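Long-range contacts in DHC, diheme cytochrome c (Rhodobacter sphaeroides, PDB 2FWT), which carries two covalently bound c-type hemes and probably passes electrons to its partner, the sphaeroides heme protein SHP: residues W30-M34 against I55-V60; A22-P26 against L83-L88. One frame throughout, in Å; residues are numbered along the deposited sequence.

Contact 1. Residues W30-M34 against I55-V60; sequences WTALM and IESYLV. With HEC (heme c), chain C.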
loop_
_atom_site.group_PDB
_atom_site.type_symbol
_atom_site.label_atom_id
_atom_site.label_comp_id
_atom_site.label_asym_id
_atom_site.label_seq_id
_atom_site.Cartn_x
_atom_site.Cartn_y
_atom_site.Cartn_z
ATOM N N TRP A 30 4.738 -7.358 -2.326
ATOM C CA TRP A 30 3.336 -7.734 -2.497
ATOM C C TRP A 30 3.112 -9.220 -2.232
ATOM O O TRP A 30 2.148 -9.596 -1.563
ATOM C CB TRP A 30 2.841 -7.357 -3.869
ATOM C CG TRP A 30 2.723 -5.874 -4.137
ATOM C CD1 TRP A 30 3.307 -5.194 -5.144
ATOM C CD2 TRP A 30 1.954 -4.919 -3.404
ATOM N NE1 TRP A 30 2.976 -3.906 -5.086
ATOM C CE2 TRP A 30 2.124 -3.695 -4.041
ATOM C CE3 TRP A 30 1.130 -4.989 -2.261
ATOM C CZ2 TRP A 30 1.505 -2.522 -3.599
ATOM C CZ3 TRP A 30 0.491 -3.823 -1.824
ATOM C CH2 TRP A 30 0.675 -2.614 -2.492
ATOM N N THR A 31 3.994 -10.072 -2.723
ATOM C CA THR A 31 3.849 -11.520 -2.494
ATOM C C THR A 31 3.928 -11.832 -0.986
ATOM O O THR A 31 3.154 -12.636 -0.444
ATOM C CB THR A 31 4.900 -12.301 -3.305
ATOM O OG1 THR A 31 4.568 -12.208 -4.691
ATOM C CG2 THR A 31 4.973 -13.746 -2.878
ATOM N N ALA A 32 4.859 -11.189 -0.308
ATOM C CA ALA A 32 5.006 -11.397 1.118
ATOM C C ALA A 32 3.759 -10.986 1.882
ATOM O O ALA A 32 3.310 -11.688 2.808
ATOM C CB ALA A 32 6.209 -10.640 1.617
ATOM N N LEU A 33 3.234 -9.814 1.552
ATOM C CA LEU A 33 2.030 -9.324 2.193
ATOM C C LEU A 33 0.837 -10.250 1.898
ATOM O O LEU A 33 0.069 -10.630 2.806
ATOM C CB LEU A 33 1.703 -7.904 1.737
ATOM C CG LEU A 33 2.394 -6.715 2.384
ATOM C CD1 LEU A 33 2.052 -5.444 1.628
ATOM C CD2 LEU A 33 1.987 -6.571 3.857
ATOM N N MET A 34 0.684 -10.640 0.641
ATOM C CA MET A 34 -0.476 -11.465 0.272
ATOM C C MET A 34 -0.416 -12.897 0.873
ATOM O O MET A 34 -1.435 -13.606 0.974
ATOM C CB MET A 34 -0.636 -11.498 -1.244
ATOM C CG MET A 34 -0.924 -10.131 -1.853
ATOM S SD MET A 34 -2.428 -9.335 -1.248
ATOM C CE MET A 34 -3.702 -10.426 -1.873
ATOM N N ILE A 55 -5.587 -10.998 -6.777
ATOM C CA ILE A 55 -5.114 -9.682 -6.338
ATOM C C ILE A 55 -3.594 -9.697 -6.429
ATOM O O ILE A 55 -2.979 -8.770 -6.959
ATOM C CB ILE A 55 -5.604 -9.363 -4.932
ATOM C CG1 ILE A 55 -7.132 -9.165 -4.972
ATOM C CG2 ILE A 55 -4.870 -8.206 -4.286
ATOM C CD1 ILE A 55 -7.746 -9.193 -3.601
ATOM N N GLU A 56 -3.000 -10.766 -5.928
ATOM C CA GLU A 56 -1.550 -10.873 -5.953
ATOM C C GLU A 56 -1.000 -10.787 -7.373
ATOM O O GLU A 56 -0.004 -10.126 -7.651
ATOM C CB GLU A 56 -1.087 -12.150 -5.262
ATOM C CG GLU A 56 0.421 -12.216 -5.160
ATOM C CD GLU A 56 0.950 -13.451 -4.466
ATOM O OE1 GLU A 56 0.159 -14.143 -3.786
ATOM O OE2 GLU A 56 2.164 -13.717 -4.619
ATOM N N SER A 57 -1.633 -11.474 -8.295
ATOM C CA SER A 57 -1.172 -11.433 -9.681
ATOM C C SER A 57 -1.181 -9.996 -10.238
ATOM O O SER A 57 -0.232 -9.575 -10.904
ATOM C CB SER A 57 -2.005 -12.387 -10.556
ATOM O OG SER A 57 -1.713 -12.147 -11.944
ATOM N N TYR A 58 -2.235 -9.232 -9.940
ATOM C CA TYR A 58 -2.337 -7.857 -10.385
ATOM C C TYR A 58 -1.230 -7.008 -9.752
ATOM O O TYR A 58 -0.558 -6.236 -10.452
ATOM C CB TYR A 58 -3.736 -7.277 -10.064
ATOM C CG TYR A 58 -3.783 -5.770 -10.145
ATOM C CD1 TYR A 58 -3.941 -5.135 -11.356
ATOM C CD2 TYR A 58 -3.657 -4.974 -9.002
ATOM C CE1 TYR A 58 -3.923 -3.755 -11.446
ATOM C CE2 TYR A 58 -3.671 -3.581 -9.089
ATOM C CZ TYR A 58 -3.815 -2.990 -10.307
ATOM O OH TYR A 58 -3.830 -1.627 -10.421
ATOM N N LEU A 59 -1.037 -7.156 -8.444
ATOM C CA LEU A 59 -0.058 -6.346 -7.724
ATOM C C LEU A 59 1.341 -6.630 -8.242
ATOM O O LEU A 59 2.110 -5.717 -8.557
ATOM C CB LEU A 59 -0.179 -6.557 -6.228
ATOM C CG LEU A 59 -1.467 -6.062 -5.568
ATOM C CD1 LEU A 59 -1.585 -6.622 -4.143
ATOM C CD2 LEU A 59 -1.527 -4.566 -5.556
ATOM N N VAL A 60 1.660 -7.908 -8.403
ATOM C CA VAL A 60 2.958 -8.316 -8.913
ATOM C C VAL A 60 3.213 -7.813 -10.332
ATOM O O VAL A 60 4.299 -7.286 -10.628
ATOM C CB VAL A 60 3.108 -9.859 -8.807
ATOM C CG1 VAL A 60 4.304 -10.401 -9.597
ATOM C CG2 VAL A 60 3.264 -10.232 -7.351
HETATM FE FE HEC C . -3.688 -3.362 4.714
HETATM C CHA HEC C . -1.233 -1.565 6.189
HETATM C CHB HEC C . -1.857 -3.495 1.811
HETATM C CHC HEC C . -6.197 -5.059 3.190
HETATM C CHD HEC C . -5.461 -3.382 7.625
HETATM N NA HEC C . -1.912 -2.647 4.096
HETATM C C1A HEC C . -1.033 -1.922 4.881
HETATM C C2A HEC C . 0.143 -1.593 4.131
HETATM C C3A HEC C . -0.031 -2.120 2.901
HETATM C C4A HEC C . -1.324 -2.784 2.863
HETATM C CMA HEC C . 0.925 -2.040 1.726
HETATM C CAA HEC C . 1.331 -0.784 4.664
HETATM C CBA HEC C . 1.079 0.722 4.635
HETATM C CGA HEC C . 2.375 1.458 4.915
HETATM O O1A HEC C . 3.168 1.634 3.967
HETATM O O2A HEC C . 2.613 1.876 6.079
HETATM N NB HEC C . -3.976 -4.129 2.854
HETATM C C1B HEC C . -3.067 -4.148 1.822
HETATM C C2B HEC C . -3.606 -4.939 0.739
HETATM C C3B HEC C . -4.814 -5.386 1.139
HETATM C C4B HEC C . -5.087 -4.824 2.448
HETATM C CMB HEC C . -2.806 -5.231 -0.549
HETATM C CAB HEC C . -5.807 -6.310 0.400
HETATM C CBB HEC C . -5.365 -7.604 0.240
HETATM N NC HEC C . -5.489 -4.064 5.306
HETATM C C1C HEC C . -6.389 -4.735 4.505
HETATM C C2C HEC C . -7.586 -4.998 5.259
HETATM C C3C HEC C . -7.390 -4.551 6.502
HETATM C C4C HEC C . -6.069 -3.946 6.539
HETATM C CMC HEC C . -8.821 -5.719 4.699
HETATM C CAC HEC C . -8.371 -4.646 7.704
HETATM C CBC HEC C . -8.881 -5.867 8.059
HETATM N ND HEC C . -3.387 -2.635 6.547
HETATM C C1D HEC C . -4.242 -2.785 7.640
HETATM C C2D HEC C . -3.653 -2.176 8.812
HETATM C C3D HEC C . -2.337 -1.605 8.387
HETATM C C4D HEC C . -2.257 -1.931 6.967
HETATM C CMD HEC C . -4.203 -2.152 10.208
HETATM C CAD HEC C . -1.358 -0.867 9.291
HETATM C CBD HEC C . -1.696 0.630 9.260
HETATM C CGD HEC C . -0.819 1.424 10.197
HETATM O O1D HEC C . 0.234 0.885 10.617
HETATM O O2D HEC C . -1.190 2.602 10.502
HETATM O O HOH W 1 1.396 -14.743 -1.495
#
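Segments 30-34 and 55-60, on helices 27-34 and 49-61, run nearly antiparallel, the segment axes 9.7 Å apart at closest approach with 161° between their directions, and Trp30 sits opposite Leu59 and Met34 opposite Glu56. This helix pair packs beside one heme of the diheme cytochrome c fold. Trp30 offers the flat of its indole to Leu59, whose CB makes a CH-pi contact 3.8 Å from the centroid of the five-membered ring; Leu59 CD1 reaches Trp30 CE3 at 3.7 Å. The broad ring can touch a leucine and the porphyrin rim at once: its CZ3 meets heme methyl CMB obliquely at 3.8 Å, while NE1 donates to Ala22 O. Replacing Trp30 by an alanine is likely to leave a gap beside Leu59 and heme methyl CMB and to deprive Ala22 O of its indole donor. Glu56 CG stands anti to the backbone N (chi1 -175°), and the extended chain beyond it slides past Met34 to bring OE2 2.8 Å from the donor Thr31 OG1, which approaches on the anti side, 27° out of the carboxylate plane. The other oxygen, OE1, forms a salt bridge with Arg52 and accepts from a water that also donates to Thr31 O, linking the helices again. Flexible Met34 bends at chi2 and chi3, so that SD lies 3.7 Å from heme CBB and CE presses tightly on Ile55 CG2 at 3.5 Å.

Contact 2. Residues A22-P26 against L83-L88; sequences AALLP and LRISEL. With HEC (heme c), chain C.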
loop_
_atom_site.group_PDB
_atom_site.type_symbol
_atom_site.label_atom_id
_atom_site.label_comp_id
_atom_site.label_asym_id
_atom_site.label_seq_id
_atom_site.Cartn_x
_atom_site.Cartn_y
_atom_site.Cartn_z
ATOM N N ALA A 22 -0.194 -0.473 -6.889
ATOM C CA ALA A 22 0.795 -1.524 -7.105
ATOM C C ALA A 22 2.215 -1.014 -7.318
ATOM O O ALA A 22 3.166 -1.607 -6.821
ATOM C CB ALA A 22 0.357 -2.410 -8.266
ATOM N N ALA A 23 2.343 0.109 -8.018
ATOM C CA ALA A 23 3.635 0.653 -8.390
ATOM C C ALA A 23 4.484 1.056 -7.204
ATOM O O ALA A 23 5.685 1.335 -7.364
ATOM C CB ALA A 23 3.405 1.834 -9.268
ATOM N N LEU A 24 3.884 1.132 -6.023
ATOM C CA LEU A 24 4.612 1.620 -4.851
ATOM C C LEU A 24 5.524 0.593 -4.152
ATOM O O LEU A 24 6.425 0.991 -3.412
ATOM C CB LEU A 24 3.634 2.217 -3.856
ATOM C CG LEU A 24 3.290 3.724 -3.845
ATOM C CD1 LEU A 24 3.736 4.576 -4.999
ATOM C CD2 LEU A 24 1.884 3.987 -3.406
ATOM N N LEU A 25 5.296 -0.702 -4.370
ATOM C CA LEU A 25 6.122 -1.743 -3.770
ATOM C C LEU A 25 6.639 -2.702 -4.830
ATOM O O LEU A 25 6.000 -2.911 -5.872
ATOM C CB LEU A 25 5.329 -2.550 -2.720
ATOM C CG LEU A 25 4.992 -1.813 -1.406
ATOM C CD1 LEU A 25 4.094 -2.677 -0.564
ATOM C CD2 LEU A 25 6.265 -1.501 -0.642
ATOM N N PRO A 26 7.795 -3.305 -4.564
ATOM C CA PRO A 26 8.267 -4.346 -5.460
ATOM C C PRO A 26 7.472 -5.648 -5.341
ATOM O O PRO A 26 6.820 -5.917 -4.320
ATOM C CB PRO A 26 9.701 -4.547 -5.031
ATOM C CG PRO A 26 9.727 -4.148 -3.581
ATOM C CD PRO A 26 8.743 -3.033 -3.457
ATOM N N LEU A 83 7.665 -4.585 3.944
ATOM C CA LEU A 83 6.238 -4.784 3.943
ATOM C C LEU A 83 5.474 -3.463 3.846
ATOM O O LEU A 83 4.261 -3.494 3.616
ATOM C CB LEU A 83 5.789 -5.516 5.197
ATOM C CG LEU A 83 5.672 -7.049 5.212
ATOM C CD1 LEU A 83 6.151 -7.747 3.978
ATOM C CD2 LEU A 83 6.288 -7.609 6.497
ATOM N N ARG A 84 6.157 -2.328 4.037
ATOM C CA ARG A 84 5.472 -1.029 4.123
ATOM C C ARG A 84 6.059 -0.066 3.107
ATOM O O ARG A 84 7.303 0.077 3.024
ATOM C CB ARG A 84 5.590 -0.407 5.530
ATOM C CG ARG A 84 4.844 -1.143 6.566
ATOM C CD ARG A 84 5.038 -0.501 7.913
ATOM N NE ARG A 84 4.193 -0.997 9.012
ATOM C CZ ARG A 84 2.991 -0.543 9.362
ATOM N NH1 ARG A 84 2.348 0.353 8.644
ATOM N NH2 ARG A 84 2.396 -1.054 10.433
ATOM N N ILE A 85 5.169 0.614 2.388
ATOM C CA ILE A 85 5.540 1.751 1.572
ATOM C C ILE A 85 6.223 2.812 2.458
ATOM O O ILE A 85 7.246 3.400 2.082
ATOM C CB ILE A 85 4.311 2.356 0.877
ATOM C CG1 ILE A 85 3.669 1.336 -0.095
ATOM C CG2 ILE A 85 4.697 3.622 0.110
ATOM C CD1 ILE A 85 2.203 1.626 -0.378
ATOM N N SER A 86 5.662 3.010 3.645
ATOM C CA SER A 86 6.133 4.006 4.604
ATOM C C SER A 86 7.509 3.706 5.202
ATOM O O SER A 86 8.050 4.538 5.926
ATOM C CB SER A 86 5.085 4.192 5.706
ATOM O OG SER A 86 4.954 3.038 6.511
ATOM N N GLU A 87 8.077 2.541 4.907
ATOM C CA GLU A 87 9.437 2.172 5.327
ATOM C C GLU A 87 10.459 2.185 4.187
ATOM O O GLU A 87 11.640 1.901 4.403
ATOM C CB GLU A 87 9.433 0.788 5.985
ATOM C CG GLU A 87 8.742 0.794 7.344
ATOM C CD GLU A 87 9.495 1.569 8.432
ATOM O OE1 GLU A 87 10.726 1.368 8.601
ATOM O OE2 GLU A 87 8.852 2.358 9.151
ATOM N N LEU A 88 10.036 2.540 2.983
ATOM C CA LEU A 88 10.955 2.587 1.862
ATOM C C LEU A 88 11.975 3.702 2.014
ATOM O O LEU A 88 11.650 4.750 2.522
ATOM C CB LEU A 88 10.218 2.777 0.545
ATOM C CG LEU A 88 9.341 1.594 0.127
ATOM C CD1 LEU A 88 8.531 1.997 -1.070
ATOM C CD2 LEU A 88 10.176 0.362 -0.155
HETATM FE FE HEC C . -3.688 -3.362 4.714
HETATM C CHA HEC C . -1.233 -1.565 6.189
HETATM C CHB HEC C . -1.857 -3.495 1.811
HETATM C CHC HEC C . -6.197 -5.059 3.190
HETATM C CHD HEC C . -5.461 -3.382 7.625
HETATM N NA HEC C . -1.912 -2.647 4.096
HETATM C C1A HEC C . -1.033 -1.922 4.881
HETATM C C2A HEC C . 0.143 -1.593 4.131
HETATM C C3A HEC C . -0.031 -2.120 2.901
HETATM C C4A HEC C . -1.324 -2.784 2.863
HETATM C CMA HEC C . 0.925 -2.040 1.726
HETATM C CAA HEC C . 1.331 -0.784 4.664
HETATM C CBA HEC C . 1.079 0.722 4.635
HETATM C CGA HEC C . 2.375 1.458 4.915
HETATM O O1A HEC C . 3.168 1.634 3.967
HETATM O O2A HEC C . 2.613 1.876 6.079
HETATM N NB HEC C . -3.976 -4.129 2.854
HETATM C C1B HEC C . -3.067 -4.148 1.822
HETATM C C2B HEC C . -3.606 -4.939 0.739
HETATM C C3B HEC C . -4.814 -5.386 1.139
HETATM C C4B HEC C . -5.087 -4.824 2.448
HETATM C CMB HEC C . -2.806 -5.231 -0.549
HETATM C CAB HEC C . -5.807 -6.310 0.400
HETATM C CBB HEC C . -5.365 -7.604 0.240
HETATM N NC HEC C . -5.489 -4.064 5.306
HETATM C C1C HEC C . -6.389 -4.735 4.505
HETATM C C2C HEC C . -7.586 -4.998 5.259
HETATM C C3C HEC C . -7.390 -4.551 6.502
HETATM C C4C HEC C . -6.069 -3.946 6.539
HETATM C CMC HEC C . -8.821 -5.719 4.699
HETATM C CAC HEC C . -8.371 -4.646 7.704
HETATM C CBC HEC C . -8.881 -5.867 8.059
HETATM N ND HEC C . -3.387 -2.635 6.547
HETATM C C1D HEC C . -4.242 -2.785 7.640
HETATM C C2D HEC C . -3.653 -2.176 8.812
HETATM C C3D HEC C . -2.337 -1.605 8.387
HETATM C C4D HEC C . -2.257 -1.931 6.967
HETATM C CMD HEC C . -4.203 -2.152 10.208
HETATM C CAD HEC C . -1.358 -0.867 9.291
HETATM C CBD HEC C . -1.696 0.630 9.260
HETATM C CGD HEC C . -0.819 1.424 10.197
HETATM O O1D HEC C . 0.234 0.885 10.617
HETATM O O2D HEC C . -1.190 2.602 10.502
#
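Two loop segments, 22-26 and 83-88, each containing a 3-10 turn and each leading into a helix, come together with the CA atoms of Leu25 and Ile85 6.4 Å apart. They build a wall of the heme-binding pocket, apolar between the segments and polar where 83-88 faces the propionates. Ile85 fits its place because its long branch reaches both leucines: CD1 meets Leu24 CB at 3.8 Å, and CG1 meets Leu25 CG at 3.7 Å. Leu88 adds its CD1, lying 3.3 Å from Leu24 O and also near Leu25 CD2. On the heme side, the backbone N of Ser86 donates to propionate oxygen O1A at 2.9 Å, with a fairly straight N-H...O angle of 164°. Its hydroxyl, set between the backbone N and the carbonyl carbon (chi1 67°), donates to O2A of the same carboxylate, so one small residue holds both oxygens. Arg84 spans the two propionates with an extended chain, its positive charge well matched to two carboxylates. O2A lies in the guanidinium plane at its edge, 3.0 Å from NH1, and is thus gripped by two donors. The second propionate is held as a fork: NH1 and NH2 of Arg84 both donate to O1D, each at 2.9 Å.

Both segments of contact 1 fall within the chain that runs between 22-26 and 83-88; in space the centres of the two contacts are 12 Å apart, and both border the same heme. Contact 1 lies against its methyl CMB and CBB side, whereas contact 2 holds the propionates, a task shared with Ser109 and Ser111. The two contacts also meet directly: besides the Trp30 to Ala22 bond, at 2.9 Å between NE1 and O, Leu33 CD1 packs 3.6 Å from Leu83 O and Ala32 CB 3.7 Å from Leu83 CD1. Heme methyl CMA is touched from both, by Leu33 and Leu25. Contact 2 lies nearer the second heme, about 4 Å from the Leu24 side chain, against about 10 Å from that of Trp30.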